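Lactate racemase apoprotein (Thermoanaerobacterium thermosaccharolyticum, PDB 2YJG) interconverts the D- and L-isomers of lactate, using a nickel pincer cofactor that this apoprotein form lacks. Local coordinates at residues E39-L47 / I81-K92. Numbering follows the deposited sequence.
Sequences EEDIVKRAL and ITLPLLLDEIRK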
loop_
_atom_site.group_PDB
_atom_site.type_symbol
_atom_site.label_atom_id
_atom_site.label_comp_id
_atom_site.label_asym_id
_atom_site.label_seq_id
_atom_site.Cartn_x
_atom_site.Cartn_y
_atom_site.Cartn_z
ATOM N N GLU A 39 -16.651 -19.289 -2.931
ATOM C CA GLU A 39 -15.369 -19.365 -2.207
ATOM C C GLU A 39 -15.546 -18.871 -0.782
ATOM O O GLU A 39 -15.045 -19.444 0.183
ATOM C CB GLU A 39 -14.304 -18.552 -2.928
ATOM C CG GLU A 39 -13.988 -19.040 -4.361
ATOM C CD GLU A 39 -12.855 -18.266 -5.036
ATOM O OE1 GLU A 39 -11.685 -18.500 -4.707
ATOM O OE2 GLU A 39 -13.121 -17.366 -5.855
ATOM N N GLU A 40 -16.321 -17.799 -0.637
ATOM C CA GLU A 40 -16.469 -17.186 0.666
ATOM C C GLU A 40 -17.195 -18.145 1.616
ATOM O O GLU A 40 -16.815 -18.286 2.755
ATOM C CB GLU A 40 -17.161 -15.795 0.476
ATOM C CG GLU A 40 -17.998 -15.269 1.607
ATOM C CD GLU A 40 -18.868 -14.094 1.165
ATOM O OE1 GLU A 40 -18.326 -13.146 0.539
ATOM O OE2 GLU A 40 -20.097 -14.148 1.425
ATOM N N ASP A 41 -18.271 -18.797 1.131
ATOM C CA ASP A 41 -19.001 -19.744 1.917
ATOM C C ASP A 41 -18.190 -20.964 2.270
ATOM O O ASP A 41 -18.411 -21.576 3.295
ATOM C CB ASP A 41 -20.317 -20.147 1.211
ATOM C CG ASP A 41 -21.395 -19.049 1.337
ATOM O OD1 ASP A 41 -21.252 -18.177 2.180
ATOM O OD2 ASP A 41 -22.340 -19.023 0.541
ATOM N N ILE A 42 -17.254 -21.358 1.419
ATOM C CA ILE A 42 -16.421 -22.527 1.770
ATOM C C ILE A 42 -15.569 -22.153 2.961
ATOM O O ILE A 42 -15.443 -22.916 3.908
ATOM C CB ILE A 42 -15.550 -22.952 0.580
ATOM C CG1 ILE A 42 -16.414 -23.614 -0.478
ATOM C CG2 ILE A 42 -14.473 -23.880 1.036
ATOM C CD1 ILE A 42 -15.675 -23.911 -1.694
ATOM N N VAL A 43 -14.980 -20.954 2.908
ATOM C CA VAL A 43 -14.168 -20.434 3.990
ATOM C C VAL A 43 -14.965 -20.297 5.300
ATOM O O VAL A 43 -14.552 -20.820 6.314
ATOM C CB VAL A 43 -13.450 -19.103 3.620
ATOM C CG1 VAL A 43 -12.650 -18.594 4.807
ATOM C CG2 VAL A 43 -12.563 -19.325 2.409
ATOM N N LYS A 44 -16.134 -19.657 5.270
ATOM C CA LYS A 44 -16.948 -19.521 6.483
ATOM C C LYS A 44 -17.333 -20.875 7.089
ATOM O O LYS A 44 -17.304 -21.053 8.306
ATOM C CB LYS A 44 -18.219 -18.728 6.203
ATOM C CG LYS A 44 -18.067 -17.236 5.997
ATOM C CD LYS A 44 -18.133 -16.504 7.342
ATOM C CE LYS A 44 -19.459 -16.712 8.124
ATOM N NZ LYS A 44 -19.365 -17.005 9.668
ATOM N N ARG A 45 -17.692 -21.835 6.248
ATOM C CA ARG A 45 -17.994 -23.183 6.732
ATOM C C ARG A 45 -16.843 -23.729 7.561
ATOM O O ARG A 45 -17.056 -24.261 8.650
ATOM C CB ARG A 45 -18.316 -24.144 5.555
ATOM C CG ARG A 45 -18.697 -25.581 5.944
ATOM C CD ARG A 45 -18.891 -26.516 4.728
ATOM N NE ARG A 45 -17.655 -26.686 3.963
ATOM C CZ ARG A 45 -17.488 -27.478 2.899
ATOM N NH1 ARG A 45 -18.479 -28.246 2.444
ATOM N NH2 ARG A 45 -16.294 -27.511 2.294
ATOM N N ALA A 46 -15.622 -23.608 7.040
ATOM C CA ALA A 46 -14.431 -24.034 7.786
ATOM C C ALA A 46 -14.342 -23.337 9.112
ATOM O O ALA A 46 -14.117 -23.958 10.134
ATOM C CB ALA A 46 -13.145 -23.736 6.987
ATOM N N LEU A 47 -14.412 -22.007 9.078
ATOM C CA LEU A 47 -14.305 -21.214 10.290
ATOM C C LEU A 47 -15.430 -21.575 11.286
ATOM O O LEU A 47 -15.197 -21.632 12.501
ATOM C CB LEU A 47 -14.332 -19.720 9.973
ATOM C CG LEU A 47 -13.094 -19.192 9.199
ATOM C CD1 LEU A 47 -13.376 -17.724 8.754
ATOM C CD2 LEU A 47 -11.788 -19.335 9.992
ATOM N N ILE A 81 -9.802 -12.872 -0.184
ATOM C CA ILE A 81 -11.002 -13.533 0.263
ATOM C C ILE A 81 -10.859 -13.945 1.729
ATOM O O ILE A 81 -11.728 -13.669 2.569
ATOM C CB ILE A 81 -11.313 -14.745 -0.587
ATOM C CG1 ILE A 81 -11.705 -14.312 -2.029
ATOM C CG2 ILE A 81 -12.422 -15.536 0.117
ATOM C CD1 ILE A 81 -11.709 -15.448 -3.061
ATOM N N THR A 82 -9.730 -14.549 2.054
ATOM C CA THR A 82 -9.566 -15.202 3.350
ATOM C C THR A 82 -9.290 -14.241 4.501
ATOM O O THR A 82 -9.864 -14.401 5.565
ATOM C CB THR A 82 -8.432 -16.239 3.298
ATOM O OG1 THR A 82 -7.249 -15.605 2.823
ATOM C CG2 THR A 82 -8.811 -17.437 2.393
ATOM N N LEU A 83 -8.444 -13.233 4.288
ATOM C CA LEU A 83 -8.127 -12.293 5.382
ATOM C C LEU A 83 -9.330 -11.515 5.949
ATOM O O LEU A 83 -9.446 -11.447 7.174
ATOM C CB LEU A 83 -6.996 -11.375 4.980
ATOM C CG LEU A 83 -5.634 -12.068 5.013
ATOM C CD1 LEU A 83 -4.559 -11.128 4.444
ATOM C CD2 LEU A 83 -5.266 -12.567 6.512
ATOM N N PRO A 84 -10.224 -10.953 5.080
ATOM C CA PRO A 84 -11.377 -10.279 5.682
ATOM C C PRO A 84 -12.249 -11.199 6.526
ATOM O O PRO A 84 -12.893 -10.751 7.503
ATOM C CB PRO A 84 -12.162 -9.790 4.482
ATOM C CG PRO A 84 -11.167 -9.508 3.459
ATOM C CD PRO A 84 -10.137 -10.640 3.633
ATOM N N LEU A 85 -12.345 -12.455 6.126
ATOM C CA LEU A 85 -13.207 -13.395 6.861
ATOM C C LEU A 85 -12.542 -13.803 8.148
ATOM O O LEU A 85 -13.196 -13.938 9.178
ATOM C CB LEU A 85 -13.529 -14.609 5.995
ATOM C CG LEU A 85 -14.408 -14.350 4.778
ATOM C CD1 LEU A 85 -14.395 -15.570 3.872
ATOM C CD2 LEU A 85 -15.782 -13.965 5.229
ATOM N N LEU A 86 -11.210 -13.914 8.139
ATOM C CA LEU A 86 -10.516 -14.142 9.421
ATOM C C LEU A 86 -10.600 -12.945 10.384
ATOM O O LEU A 86 -10.825 -13.105 11.606
ATOM C CB LEU A 86 -9.037 -14.444 9.149
ATOM C CG LEU A 86 -8.645 -15.853 8.706
ATOM C CD1 LEU A 86 -7.209 -15.796 8.137
ATOM C CD2 LEU A 86 -8.694 -16.849 9.879
ATOM N N LEU A 87 -10.411 -11.750 9.831
ATOM C CA LEU A 87 -10.494 -10.508 10.625
ATOM C C LEU A 87 -11.896 -10.292 11.183
ATOM O O LEU A 87 -12.060 -9.854 12.310
ATOM C CB LEU A 87 -10.096 -9.325 9.747
ATOM C CG LEU A 87 -8.636 -9.297 9.301
ATOM C CD1 LEU A 87 -8.421 -8.386 8.066
ATOM C CD2 LEU A 87 -7.744 -8.897 10.444
ATOM N N ASP A 88 -12.909 -10.570 10.388
ATOM C CA ASP A 88 -14.292 -10.447 10.866
ATOM C C ASP A 88 -14.542 -11.437 12.000
ATOM O O ASP A 88 -15.102 -11.071 13.039
ATOM C CB ASP A 88 -15.299 -10.636 9.735
ATOM C CG ASP A 88 -16.714 -10.247 10.131
ATOM O OD1 ASP A 88 -16.936 -9.055 10.388
ATOM O OD2 ASP A 88 -17.604 -11.125 10.180
ATOM N N GLU A 89 -14.124 -12.689 11.807
ATOM C CA GLU A 89 -14.244 -13.736 12.841
ATOM C C GLU A 89 -13.544 -13.356 14.157
ATOM O O GLU A 89 -14.113 -13.474 15.227
ATOM C CB GLU A 89 -13.660 -15.059 12.291
ATOM C CG GLU A 89 -13.625 -16.243 13.261
ATOM C CD GLU A 89 -15.026 -16.817 13.593
ATOM O OE1 GLU A 89 -16.019 -16.426 12.936
ATOM O OE2 GLU A 89 -15.093 -17.688 14.474
ATOM N N ILE A 90 -12.285 -12.934 14.062
ATOM C CA ILE A 90 -11.563 -12.356 15.181
ATOM C C ILE A 90 -12.349 -11.238 15.910
ATOM O O ILE A 90 -12.261 -11.166 17.129
ATOM C CB ILE A 90 -10.193 -11.822 14.730
ATOM C CG1 ILE A 90 -9.228 -13.008 14.464
ATOM C CG2 ILE A 90 -9.576 -10.886 15.775
ATOM C CD1 ILE A 90 -7.975 -12.717 13.558
ATOM N N ARG A 91 -13.055 -10.404 15.170
ATOM C CA ARG A 91 -13.682 -9.186 15.729
ATOM C C ARG A 91 -15.071 -9.463 16.282
ATOM O O ARG A 91 -15.632 -8.624 17.012
ATOM C CB ARG A 91 -13.704 -8.063 14.696
ATOM C CG ARG A 91 -12.278 -7.500 14.477
ATOM C CD ARG A 91 -12.192 -6.460 13.320
ATOM N NE ARG A 91 -10.889 -5.818 13.331
ATOM C CZ ARG A 91 -10.143 -5.502 12.285
ATOM N NH1 ARG A 91 -10.502 -5.789 11.033
ATOM N NH2 ARG A 91 -8.976 -4.910 12.498
ATOM N N LYS A 92 -15.598 -10.653 15.993
ATOM C CA LYS A 92 -16.975 -10.959 16.364
ATOM C C LYS A 92 -17.211 -10.796 17.871
ATOM O O LYS A 92 -18.263 -10.280 18.302
ATOM C CB LYS A 92 -17.359 -12.347 15.874
ATOM C CG LYS A 92 -17.813 -12.386 14.441
ATOM C CD LYS A 92 -18.300 -13.789 14.109
ATOM C CE LYS A 92 -18.428 -14.030 12.586
ATOM N NZ LYS A 92 -19.735 -13.578 12.016
HETATM O O HOH W 1 -16.656 -16.892 10.507
HETATM O O HOH W 2 -13.378 -19.976 13.631
#
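Leu85 is a knob in a hole formed by Glu40, Val43, Lys44 and Leu47. Its two methyls divide the work. CD1 lies against Val43 CG1 at 3.6 Å; that branch faces it because it stands anti to the backbone N (chi1 178°). CD2 meets the aliphatic part of Lys44, whose chain passes at about a right angle with CD 4.1 Å away. Leu47 straddles the next turn. Its CD1 rests on the Leu85 carbonyl O at 3.8 Å, and its CD2 meets Leu86 CD2 at 4.0 Å, the two side chains crossing nearly perpendicularly. With an alanine in place of Leu85, both methyls go, and the hole would probably be left partly unfilled. At one end, Ile81 CD1 packs across the Glu39 carboxylate, 3.5 Å from OE1, which accepts a hydrogen bond from Ile247 N. No direct hydrogen bond joins the two segments; at the far end two waters bridge them. One links Lys44 NZ to Glu89 OE1, the other Leu47 O to Glu89 OE2. Lys44 NZ also approaches Lys92 NZ tip to tip (4.2 Å); a salt bridge to Glu48 probably eases the repulsion. Arg55 pairs with Glu89. The segment axes come within 10.1 Å and cross at -38°. Both helices pack side by side on the N-terminal domain's mixed sheet: 79-91 on strand 66-71 through Leu83, Leu87 and Ile90, 39-48 on strand 233-241 through Val43 and Leu47, and on strand 247-253 through Ile42 and Ala46.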